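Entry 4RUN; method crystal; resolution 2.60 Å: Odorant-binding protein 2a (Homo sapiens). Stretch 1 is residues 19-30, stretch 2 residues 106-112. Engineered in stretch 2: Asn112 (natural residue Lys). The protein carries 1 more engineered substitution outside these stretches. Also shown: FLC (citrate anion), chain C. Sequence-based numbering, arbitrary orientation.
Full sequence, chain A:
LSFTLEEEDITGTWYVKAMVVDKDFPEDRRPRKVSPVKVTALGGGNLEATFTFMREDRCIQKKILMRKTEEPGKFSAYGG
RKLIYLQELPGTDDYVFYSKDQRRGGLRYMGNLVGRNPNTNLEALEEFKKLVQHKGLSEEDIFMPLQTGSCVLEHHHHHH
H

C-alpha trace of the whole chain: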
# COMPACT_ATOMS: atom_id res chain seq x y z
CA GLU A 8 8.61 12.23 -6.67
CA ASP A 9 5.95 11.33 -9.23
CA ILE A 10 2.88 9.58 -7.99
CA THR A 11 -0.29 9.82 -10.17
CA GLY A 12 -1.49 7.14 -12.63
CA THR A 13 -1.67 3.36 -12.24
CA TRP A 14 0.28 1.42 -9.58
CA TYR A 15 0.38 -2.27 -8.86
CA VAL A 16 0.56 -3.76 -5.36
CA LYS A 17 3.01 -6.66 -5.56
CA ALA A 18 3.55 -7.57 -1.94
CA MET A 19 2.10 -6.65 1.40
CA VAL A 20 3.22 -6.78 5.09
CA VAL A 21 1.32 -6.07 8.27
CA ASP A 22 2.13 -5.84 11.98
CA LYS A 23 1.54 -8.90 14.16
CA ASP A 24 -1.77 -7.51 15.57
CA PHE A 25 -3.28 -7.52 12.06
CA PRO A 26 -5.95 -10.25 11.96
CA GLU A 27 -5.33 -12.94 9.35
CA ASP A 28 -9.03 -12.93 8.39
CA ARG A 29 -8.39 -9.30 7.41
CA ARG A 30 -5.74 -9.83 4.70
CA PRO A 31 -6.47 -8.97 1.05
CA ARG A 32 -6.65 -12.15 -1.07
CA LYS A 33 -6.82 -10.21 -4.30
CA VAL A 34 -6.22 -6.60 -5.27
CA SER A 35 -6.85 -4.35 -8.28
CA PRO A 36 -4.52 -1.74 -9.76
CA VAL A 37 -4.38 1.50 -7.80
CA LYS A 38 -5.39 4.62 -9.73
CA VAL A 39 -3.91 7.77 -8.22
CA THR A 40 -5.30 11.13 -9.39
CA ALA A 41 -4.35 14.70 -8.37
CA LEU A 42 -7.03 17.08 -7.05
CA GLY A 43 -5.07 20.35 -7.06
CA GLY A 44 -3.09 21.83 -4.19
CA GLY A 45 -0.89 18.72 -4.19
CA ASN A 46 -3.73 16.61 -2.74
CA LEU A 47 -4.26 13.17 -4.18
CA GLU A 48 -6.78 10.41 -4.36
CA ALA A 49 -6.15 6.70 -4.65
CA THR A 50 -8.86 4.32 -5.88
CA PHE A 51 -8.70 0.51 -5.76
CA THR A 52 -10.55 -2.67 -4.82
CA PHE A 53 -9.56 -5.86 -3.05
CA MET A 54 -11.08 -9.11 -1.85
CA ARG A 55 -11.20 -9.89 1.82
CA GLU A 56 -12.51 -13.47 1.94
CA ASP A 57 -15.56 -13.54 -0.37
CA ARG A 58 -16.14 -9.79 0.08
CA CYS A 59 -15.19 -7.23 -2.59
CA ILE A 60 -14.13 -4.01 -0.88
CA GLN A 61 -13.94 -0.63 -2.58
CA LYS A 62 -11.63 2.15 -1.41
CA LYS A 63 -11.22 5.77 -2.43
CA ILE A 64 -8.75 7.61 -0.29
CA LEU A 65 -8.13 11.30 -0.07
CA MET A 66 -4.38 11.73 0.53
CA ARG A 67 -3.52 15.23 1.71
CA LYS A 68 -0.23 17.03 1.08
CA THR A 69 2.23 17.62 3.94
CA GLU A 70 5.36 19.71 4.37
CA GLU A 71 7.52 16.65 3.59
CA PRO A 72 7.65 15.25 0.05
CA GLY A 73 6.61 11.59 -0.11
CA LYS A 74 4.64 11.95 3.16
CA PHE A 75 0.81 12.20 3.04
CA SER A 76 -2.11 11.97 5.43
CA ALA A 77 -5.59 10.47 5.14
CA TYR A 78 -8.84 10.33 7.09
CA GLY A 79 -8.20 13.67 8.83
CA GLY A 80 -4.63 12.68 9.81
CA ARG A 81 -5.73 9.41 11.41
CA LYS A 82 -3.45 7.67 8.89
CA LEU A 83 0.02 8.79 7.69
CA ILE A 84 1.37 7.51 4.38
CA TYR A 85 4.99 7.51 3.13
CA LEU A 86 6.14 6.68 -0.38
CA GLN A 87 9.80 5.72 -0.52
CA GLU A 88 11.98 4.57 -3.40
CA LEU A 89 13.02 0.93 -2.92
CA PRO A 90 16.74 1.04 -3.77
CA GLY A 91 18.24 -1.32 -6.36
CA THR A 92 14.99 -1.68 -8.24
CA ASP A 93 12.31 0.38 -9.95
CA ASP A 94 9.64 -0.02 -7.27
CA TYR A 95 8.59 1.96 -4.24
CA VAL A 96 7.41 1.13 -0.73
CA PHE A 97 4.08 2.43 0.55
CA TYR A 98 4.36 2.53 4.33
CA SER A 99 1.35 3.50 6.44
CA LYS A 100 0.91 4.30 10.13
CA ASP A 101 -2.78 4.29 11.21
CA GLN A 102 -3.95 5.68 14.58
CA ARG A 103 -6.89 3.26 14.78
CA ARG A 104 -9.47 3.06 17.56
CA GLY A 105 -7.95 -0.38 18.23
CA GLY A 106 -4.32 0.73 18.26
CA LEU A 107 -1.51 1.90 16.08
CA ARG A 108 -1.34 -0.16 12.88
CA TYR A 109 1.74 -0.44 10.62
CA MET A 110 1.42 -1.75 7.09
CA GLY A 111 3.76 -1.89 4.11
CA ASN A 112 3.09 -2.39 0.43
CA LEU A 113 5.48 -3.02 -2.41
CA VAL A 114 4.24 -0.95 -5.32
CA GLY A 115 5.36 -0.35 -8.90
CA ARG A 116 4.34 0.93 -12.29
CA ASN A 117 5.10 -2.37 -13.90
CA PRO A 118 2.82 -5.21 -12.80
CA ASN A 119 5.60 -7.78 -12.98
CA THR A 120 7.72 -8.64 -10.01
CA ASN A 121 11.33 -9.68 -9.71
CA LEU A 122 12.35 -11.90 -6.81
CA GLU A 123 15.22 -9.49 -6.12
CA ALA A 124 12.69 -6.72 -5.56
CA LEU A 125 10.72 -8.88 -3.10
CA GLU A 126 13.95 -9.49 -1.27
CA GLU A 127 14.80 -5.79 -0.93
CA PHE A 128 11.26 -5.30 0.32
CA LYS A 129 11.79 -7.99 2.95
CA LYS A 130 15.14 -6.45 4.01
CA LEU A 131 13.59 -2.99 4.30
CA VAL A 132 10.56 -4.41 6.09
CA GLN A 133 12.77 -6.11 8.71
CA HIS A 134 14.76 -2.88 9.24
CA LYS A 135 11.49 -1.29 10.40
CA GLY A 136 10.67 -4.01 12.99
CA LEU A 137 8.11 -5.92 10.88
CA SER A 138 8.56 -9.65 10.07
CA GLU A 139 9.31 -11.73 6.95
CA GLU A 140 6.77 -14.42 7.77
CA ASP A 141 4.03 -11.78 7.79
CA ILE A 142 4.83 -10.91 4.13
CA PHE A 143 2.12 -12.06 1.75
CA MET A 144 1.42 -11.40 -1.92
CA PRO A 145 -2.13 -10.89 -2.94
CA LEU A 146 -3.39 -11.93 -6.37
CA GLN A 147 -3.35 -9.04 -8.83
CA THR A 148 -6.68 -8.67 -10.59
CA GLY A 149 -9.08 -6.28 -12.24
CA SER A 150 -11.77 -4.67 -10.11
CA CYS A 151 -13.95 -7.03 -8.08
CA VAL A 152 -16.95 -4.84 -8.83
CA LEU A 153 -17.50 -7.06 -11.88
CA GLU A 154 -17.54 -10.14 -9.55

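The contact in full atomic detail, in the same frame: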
# COMPACT_ATOMS: atom_id res chain seq x y z
N MET A 19 2.75 -7.31 0.29
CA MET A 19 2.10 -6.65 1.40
C MET A 19 2.65 -7.21 2.72
O MET A 19 3.01 -8.38 2.78
CB MET A 19 0.62 -6.88 1.23
CG MET A 19 -0.28 -6.13 2.17
SD MET A 19 -1.91 -5.87 1.42
CE MET A 19 -2.62 -4.94 2.79
N VAL A 20 2.74 -6.37 3.75
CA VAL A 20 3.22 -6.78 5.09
C VAL A 20 2.44 -5.97 6.09
O VAL A 20 2.09 -4.81 5.84
CB VAL A 20 4.75 -6.59 5.31
CG1 VAL A 20 5.13 -5.14 5.55
CG2 VAL A 20 5.27 -7.44 6.46
N VAL A 21 2.20 -6.60 7.24
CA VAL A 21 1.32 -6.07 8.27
C VAL A 21 1.91 -6.36 9.64
O VAL A 21 2.61 -7.35 9.80
CB VAL A 21 -0.04 -6.78 8.19
CG1 VAL A 21 -0.87 -6.20 7.05
CG2 VAL A 21 0.13 -8.30 8.05
N ASP A 22 1.64 -5.53 10.65
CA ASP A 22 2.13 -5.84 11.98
C ASP A 22 1.46 -7.10 12.52
O ASP A 22 0.45 -7.56 11.99
CB ASP A 22 2.00 -4.64 12.94
CG ASP A 22 0.58 -4.16 13.13
OD1 ASP A 22 -0.33 -4.99 13.33
OD2 ASP A 22 0.38 -2.93 13.16
N LYS A 23 2.08 -7.70 13.52
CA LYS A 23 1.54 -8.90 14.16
C LYS A 23 0.17 -8.82 14.85
O LYS A 23 -0.35 -9.87 15.21
CB LYS A 23 2.58 -9.49 15.11
CG LYS A 23 3.71 -10.10 14.32
CD LYS A 23 4.50 -11.13 15.10
CE LYS A 23 5.54 -11.76 14.18
NZ LYS A 23 4.95 -12.73 13.20
N ASP A 24 -0.40 -7.63 15.05
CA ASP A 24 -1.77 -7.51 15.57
C ASP A 24 -2.81 -7.67 14.47
O ASP A 24 -3.96 -8.00 14.76
CB ASP A 24 -1.98 -6.17 16.26
CG ASP A 24 -1.01 -5.93 17.39
OD1 ASP A 24 -0.83 -6.84 18.24
OD2 ASP A 24 -0.44 -4.82 17.44
N PHE A 25 -2.41 -7.40 13.23
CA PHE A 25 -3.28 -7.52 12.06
C PHE A 25 -3.93 -8.89 11.96
O PHE A 25 -3.22 -9.89 11.79
CB PHE A 25 -2.46 -7.29 10.79
CG PHE A 25 -3.28 -6.98 9.59
CD1 PHE A 25 -3.66 -5.67 9.29
CD2 PHE A 25 -3.69 -8.01 8.76
CE1 PHE A 25 -4.43 -5.40 8.17
CE2 PHE A 25 -4.46 -7.74 7.65
CZ PHE A 25 -4.83 -6.44 7.36
N PRO A 26 -5.27 -8.96 12.04
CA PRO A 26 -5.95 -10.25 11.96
C PRO A 26 -5.79 -10.91 10.60
O PRO A 26 -5.90 -10.25 9.57
CB PRO A 26 -7.41 -9.90 12.22
CG PRO A 26 -7.41 -8.54 12.83
CD PRO A 26 -6.21 -7.85 12.28
N GLU A 27 -5.54 -12.21 10.59
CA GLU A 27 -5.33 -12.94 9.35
C GLU A 27 -6.57 -12.89 8.46
O GLU A 27 -6.48 -12.67 7.26
CB GLU A 27 -4.94 -14.38 9.65
CG GLU A 27 -4.17 -15.06 8.53
CD GLU A 27 -3.95 -16.54 8.79
OE1 GLU A 27 -4.19 -17.00 9.92
OE2 GLU A 27 -3.53 -17.25 7.85
N ASP A 28 -7.74 -13.10 9.07
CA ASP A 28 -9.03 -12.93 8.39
C ASP A 28 -9.09 -11.63 7.59
O ASP A 28 -9.81 -11.53 6.60
CB ASP A 28 -10.21 -13.07 9.39
CG ASP A 28 -10.65 -11.74 10.03
OD1 ASP A 28 -10.08 -10.68 9.72
OD2 ASP A 28 -11.60 -11.74 10.85
N ARG A 29 -8.30 -10.64 7.98
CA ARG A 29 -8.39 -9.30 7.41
C ARG A 29 -7.53 -9.07 6.16
O ARG A 29 -7.66 -8.03 5.52
CB ARG A 29 -7.99 -8.27 8.47
CG ARG A 29 -8.80 -7.01 8.38
CD ARG A 29 -8.52 -6.03 9.51
NE ARG A 29 -8.89 -4.71 9.03
CZ ARG A 29 -10.12 -4.22 9.03
NH1 ARG A 29 -11.13 -4.92 9.53
NH2 ARG A 29 -10.34 -3.00 8.53
N ARG A 30 -6.66 -10.01 5.82
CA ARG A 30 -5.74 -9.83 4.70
C ARG A 30 -6.40 -9.88 3.31
O ARG A 30 -7.14 -10.81 3.04
CB ARG A 30 -4.70 -10.92 4.69
CG ARG A 30 -3.87 -10.97 5.95
CD ARG A 30 -2.81 -12.03 5.85
NE ARG A 30 -1.97 -12.01 7.03
CZ ARG A 30 -0.78 -12.61 7.10
NH1 ARG A 30 -0.30 -13.28 6.05
NH2 ARG A 30 -0.09 -12.52 8.21
N GLY A 106 -5.76 0.66 18.16
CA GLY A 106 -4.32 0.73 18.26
C GLY A 106 -3.64 1.22 17.00
O GLY A 106 -4.24 1.35 15.93
N LEU A 107 -2.37 1.49 17.17
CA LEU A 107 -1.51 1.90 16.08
C LEU A 107 -1.31 0.71 15.16
O LEU A 107 -0.95 -0.37 15.63
CB LEU A 107 -0.16 2.34 16.63
CG LEU A 107 0.80 2.88 15.58
CD1 LEU A 107 0.26 4.14 14.92
CD2 LEU A 107 2.18 3.12 16.18
N ARG A 108 -1.54 0.90 13.86
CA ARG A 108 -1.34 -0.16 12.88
C ARG A 108 -0.30 0.24 11.84
O ARG A 108 -0.47 1.27 11.18
CB ARG A 108 -2.66 -0.49 12.18
CG ARG A 108 -2.58 -1.63 11.17
CD ARG A 108 -3.97 -2.08 10.75
NE ARG A 108 -4.55 -3.05 11.69
CZ ARG A 108 -5.84 -3.37 11.75
NH1 ARG A 108 -6.72 -2.81 10.92
NH2 ARG A 108 -6.26 -4.26 12.65
N TYR A 109 0.75 -0.58 11.71
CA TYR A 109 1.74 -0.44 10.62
C TYR A 109 1.41 -1.39 9.49
O TYR A 109 0.92 -2.50 9.70
CB TYR A 109 3.17 -0.77 11.06
CG TYR A 109 3.74 0.03 12.21
CD1 TYR A 109 3.42 1.37 12.38
CD2 TYR A 109 4.65 -0.55 13.09
CE1 TYR A 109 3.97 2.10 13.43
CE2 TYR A 109 5.20 0.17 14.13
CZ TYR A 109 4.86 1.49 14.30
OH TYR A 109 5.39 2.21 15.34
N MET A 110 1.72 -0.96 8.27
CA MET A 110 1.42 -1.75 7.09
C MET A 110 2.29 -1.27 5.94
O MET A 110 2.45 -0.06 5.73
CB MET A 110 -0.07 -1.60 6.76
CG MET A 110 -0.56 -2.51 5.65
SD MET A 110 -2.27 -2.18 5.17
CE MET A 110 -2.98 -1.51 6.68
N GLY A 111 2.86 -2.21 5.20
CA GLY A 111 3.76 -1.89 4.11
C GLY A 111 3.31 -2.54 2.83
O GLY A 111 2.82 -3.65 2.84
N ASN A 112 3.46 -1.84 1.72
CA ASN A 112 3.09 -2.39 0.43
C ASN A 112 4.17 -2.10 -0.59
O ASN A 112 4.64 -0.98 -0.72
CB ASN A 112 1.76 -1.81 -0.03
CG ASN A 112 0.66 -2.03 0.99
OD1 ASN A 112 0.19 -3.14 1.17
ND2 ASN A 112 0.28 -0.98 1.69
CAC FLC C . -7.50 1.03 4.46
CA FLC C . -6.83 -0.13 5.20
CB FLC C . -7.76 -0.88 6.17
CBC FLC C . -6.94 -1.89 6.95
CG FLC C . -8.38 0.07 7.20
CGC FLC C . -9.78 0.60 6.94
OA1 FLC C . -7.15 2.21 4.71
OA2 FLC C . -8.37 0.76 3.61
OB1 FLC C . -6.15 -1.48 7.85
OB2 FLC C . -7.08 -3.11 6.72
OG1 FLC C . -10.77 -0.02 7.42
OG2 FLC C . -9.89 1.69 6.32
OHB FLC C . -8.79 -1.57 5.45
O HOH W 1 -2.74 -3.99 13.32

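Two antiparallel strands, residues 19-21 and 106-112, pair at one end, and the loop that follows the first folds over the second; together they bury 537 Å². The pairing centres on Val20 and Gly111, whose backbones exchange two hydrogen bonds, Gly111 N to Val20 O (2.8 Å) and Val20 N to Gly111 O (2.9 Å). Flanking them, Met19 with Asn112 and Val21 with Met110 form non-hydrogen-bonded pairs, where the strands draw in to 4.5 Å between CA atoms. CA-H...O contacts add to this ladder: Met19 CA lies 3.4 Å from Gly111 O, and Met110 CA 3.4 Å from Val20 O.

Where the first strand ends, Asp22 continues the polar contact. Its backbone N donates to Tyr109 O (3.3 Å), while its carboxylate oxygen OD2 accepts from Tyr109 N (2.8 Å), so a side chain stands in for a strand partner. With chi1 in the p well, the other oxygen, OD1, turns back to the loop and accepts weak hydrogen bonds from Asp24 N and Phe25 N, both at 3.2 Å. A short carboxylate thus suits the start of this type I turn, which is also closed by Phe25 N to Asp22 O (3.1 Å). Water 1 extends the link, donating to Asp22 OD1 (2.6 Å) and accepting from Arg108 NE (2.6 Å).

Arg108 leaves its strand sideways, but its end bends nearer the loop and gives the largest covered area, 91 Å². Phe25 CD1 lies over one face of its guanidinium, 3.7 Å from Arg108 NE, and Pro26 CD is 3.6 Å from Arg108 NH2. Arg29 NE comes within 3.4 Å of Arg108 NH1, a meeting of like charges and two donors. The citrate anion, probably from the crystallisation liquor, supplies negative charge beside both: Arg29 NE to FLC OB2 (3.3 Å) and Arg108 NH1 to FLC OB1 (3.4 Å) are weak hydrogen bonds.

Apolar packing gathers around Met110 on the sheet face shared with Met19, Val21 and Asn112. Met19, extended with all three chi angles t, brings CE to 3.7 Å from Met110 SD; Val21 CG1 lies 4.0 Å from Met110 CG, and Phe25 CE1 4.4 Å from Met110 CE. The engineered Asn112 points to the same face, and its end comes nearer the first strand, with Asn112 OD1 3.2 Å from Met19 CG. On the opposite face, buried Val20 sits across from Gly111, where an ideal CB would fall only 3.0 Å from Val20 CG1; the absence of a side chain leaves room for the valine.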